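Local coordinates for protein putative oxidoreductase (Thermus thermophilus, PDB 2ISM) that is a putative oxidoreductase of the glucose/sorbosone dehydrogenase family, built as a six-bladed beta-propeller, with calcium bound in the model, at residues B[92-97]-B[106-111]. Residues are numbered along the deposited sequence; the frame is centred on the assembly and turned at random.
Sequences VYAYRT and QVVRLR
V92, A94 and R96 form antiparallel hydrogen-bonded pairs with L110, V108 and Q106, six backbone bonds of 2.8–3.0 Å N to O, while the two strand axes run at 147° to each other. Residues 92-97 and 106-111 lie on the two middle strands of a four-stranded propeller blade, with strands 77-82 and 117-127 flanking them. On the face of Y93, Y95, V107 and R109, the CG of R109 stands 4.0 Å from the Y93 ring centroid, 14° off its normal, a CH-pi contact. The R109 chain, its CG anti to the backbone N, runs alongside the tyrosine, and a bend at chi3 turns NE. R109 NH1 donates to Y93 OH at 3.2 Å, with the oxygen in the guanidinium plane and that plane turned 81° from the ring. On the other face A94 CB meets V108 CG2 at 4.1 Å, and the R96 and Q106 side chains extend side by side. Y93 OH also hydrogen-bonds to P176 O, and R109 forms salt bridges to D120 and E177. The two carboxylates probably stabilise the buried guanidinium's charge, offset in part by R121 close to NH2. Together, Y93 through P176 and R109 through E177 link the blade to the loop after strand 170-174.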
loop_
_atom_site.group_PDB
_atom_site.type_symbol
_atom_site.label_atom_id
_atom_site.label_comp_id
_atom_site.label_asym_id
_atom_site.label_seq_id
_atom_site.Cartn_x
_atom_site.Cartn_y
_atom_site.Cartn_z
ATOM N N VAL B 92 -9.847 -5.516 -26.148
ATOM C CA VAL B 92 -8.711 -4.760 -25.642
ATOM C C VAL B 92 -8.767 -3.427 -26.385
ATOM O O VAL B 92 -8.803 -3.396 -27.620
ATOM C CB VAL B 92 -7.364 -5.455 -25.958
ATOM C CG1 VAL B 92 -6.203 -4.568 -25.518
ATOM C CG2 VAL B 92 -7.288 -6.801 -25.244
ATOM N N TYR B 93 -8.793 -2.329 -25.638
ATOM C CA TYR B 93 -8.860 -1.012 -26.254
ATOM C C TYR B 93 -7.475 -0.407 -26.370
ATOM O O TYR B 93 -6.619 -0.622 -25.513
ATOM C CB TYR B 93 -9.775 -0.092 -25.443
ATOM C CG TYR B 93 -11.234 -0.502 -25.516
ATOM C CD1 TYR B 93 -12.153 0.242 -26.261
ATOM C CD2 TYR B 93 -11.686 -1.650 -24.865
ATOM C CE1 TYR B 93 -13.482 -0.143 -26.353
ATOM C CE2 TYR B 93 -13.020 -2.049 -24.953
ATOM C CZ TYR B 93 -13.909 -1.291 -25.699
ATOM O OH TYR B 93 -15.226 -1.688 -25.800
ATOM N N ALA B 94 -7.256 0.339 -27.444
ATOM C CA ALA B 94 -5.968 0.975 -27.666
ATOM C C ALA B 94 -6.157 2.305 -28.367
ATOM O O ALA B 94 -7.049 2.450 -29.206
ATOM C CB ALA B 94 -5.074 0.067 -28.504
ATOM N N TYR B 95 -5.315 3.270 -28.005
ATOM C CA TYR B 95 -5.330 4.611 -28.587
ATOM C C TYR B 95 -4.133 4.655 -29.527
ATOM O O TYR B 95 -3.017 4.356 -29.105
ATOM C CB TYR B 95 -5.148 5.659 -27.482
ATOM C CG TYR B 95 -5.248 7.109 -27.929
ATOM C CD1 TYR B 95 -6.329 7.902 -27.538
ATOM C CD2 TYR B 95 -4.248 7.697 -28.705
ATOM C CE1 TYR B 95 -6.412 9.249 -27.904
ATOM C CE2 TYR B 95 -4.322 9.047 -29.084
ATOM C CZ TYR B 95 -5.405 9.815 -28.677
ATOM O OH TYR B 95 -5.491 11.144 -29.025
ATOM N N ARG B 96 -4.347 5.017 -30.792
ATOM C CA ARG B 96 -3.226 5.072 -31.727
ATOM C C ARG B 96 -3.323 6.191 -32.757
ATOM O O ARG B 96 -4.416 6.653 -33.100
ATOM C CB ARG B 96 -3.089 3.741 -32.487
ATOM C CG ARG B 96 -4.236 3.480 -33.465
ATOM C CD ARG B 96 -3.903 2.379 -34.464
ATOM N NE ARG B 96 -5.047 2.070 -35.321
ATOM C CZ ARG B 96 -5.027 1.191 -36.319
ATOM N NH1 ARG B 96 -3.914 0.524 -36.601
ATOM N NH2 ARG B 96 -6.129 0.966 -37.026
ATOM N N THR B 97 -2.159 6.613 -33.246
ATOM C CA THR B 97 -2.083 7.629 -34.284
ATOM C C THR B 97 -1.941 6.802 -35.562
ATOM O O THR B 97 -1.045 5.957 -35.661
ATOM C CB THR B 97 -0.826 8.515 -34.129
ATOM O OG1 THR B 97 -0.680 8.914 -32.760
ATOM C CG2 THR B 97 -0.951 9.766 -34.999
ATOM N N GLN B 106 -7.064 7.839 -32.971
ATOM C CA GLN B 106 -8.306 7.102 -32.822
ATOM C C GLN B 106 -8.180 6.083 -31.713
ATOM O O GLN B 106 -7.080 5.738 -31.289
ATOM C CB GLN B 106 -8.643 6.360 -34.121
ATOM C CG GLN B 106 -7.494 5.519 -34.649
ATOM C CD GLN B 106 -7.878 4.639 -35.829
ATOM O OE1 GLN B 106 -8.607 5.059 -36.733
ATOM N NE2 GLN B 106 -7.370 3.418 -35.834
ATOM N N VAL B 107 -9.327 5.619 -31.243
ATOM C CA VAL B 107 -9.372 4.588 -30.230
ATOM C C VAL B 107 -9.920 3.393 -30.980
ATOM O O VAL B 107 -10.968 3.484 -31.618
ATOM C CB VAL B 107 -10.341 4.925 -29.083
ATOM C CG1 VAL B 107 -10.472 3.715 -28.163
ATOM C CG2 VAL B 107 -9.825 6.125 -28.293
ATOM N N VAL B 108 -9.196 2.286 -30.934
ATOM C CA VAL B 108 -9.635 1.079 -31.608
ATOM C C VAL B 108 -9.859 0.003 -30.562
ATOM O O VAL B 108 -9.519 0.174 -29.392
ATOM C CB VAL B 108 -8.592 0.584 -32.641
ATOM C CG1 VAL B 108 -8.442 1.609 -33.753
ATOM C CG2 VAL B 108 -7.249 0.334 -31.961
ATOM N N ARG B 109 -10.442 -1.101 -30.997
ATOM C CA ARG B 109 -10.725 -2.218 -30.123
ATOM C C ARG B 109 -10.251 -3.489 -30.826
ATOM O O ARG B 109 -10.485 -3.653 -32.022
ATOM C CB ARG B 109 -12.236 -2.275 -29.874
ATOM C CG ARG B 109 -12.676 -3.287 -28.861
ATOM C CD ARG B 109 -14.140 -3.086 -28.492
ATOM N NE ARG B 109 -15.081 -3.688 -29.432
ATOM C CZ ARG B 109 -16.390 -3.773 -29.205
ATOM N NH1 ARG B 109 -16.892 -3.290 -28.076
ATOM N NH2 ARG B 109 -17.193 -4.349 -30.091
ATOM N N LEU B 110 -9.574 -4.368 -30.093
ATOM C CA LEU B 110 -9.095 -5.632 -30.649
ATOM C C LEU B 110 -9.861 -6.779 -29.997
ATOM O O LEU B 110 -10.242 -6.691 -28.828
ATOM C CB LEU B 110 -7.602 -5.839 -30.363
ATOM C CG LEU B 110 -6.560 -4.808 -30.797
ATOM C CD1 LEU B 110 -5.180 -5.447 -30.709
ATOM C CD2 LEU B 110 -6.828 -4.349 -32.214
ATOM N N ARG B 111 -10.088 -7.851 -30.748
ATOM C CA ARG B 111 -10.778 -9.012 -30.197
ATOM C C ARG B 111 -9.721 -9.939 -29.597
ATOM O O ARG B 111 -8.758 -10.324 -30.266
ATOM C CB ARG B 111 -11.578 -9.742 -31.286
ATOM C CG ARG B 111 -12.142 -11.093 -30.834
ATOM C CD ARG B 111 -13.026 -11.719 -31.901
ATOM N NE ARG B 111 -14.355 -11.114 -31.935
ATOM C CZ ARG B 111 -15.296 -11.335 -31.022
ATOM N NH1 ARG B 111 -15.057 -12.152 -30.004
ATOM N NH2 ARG B 111 -16.475 -10.736 -31.124
#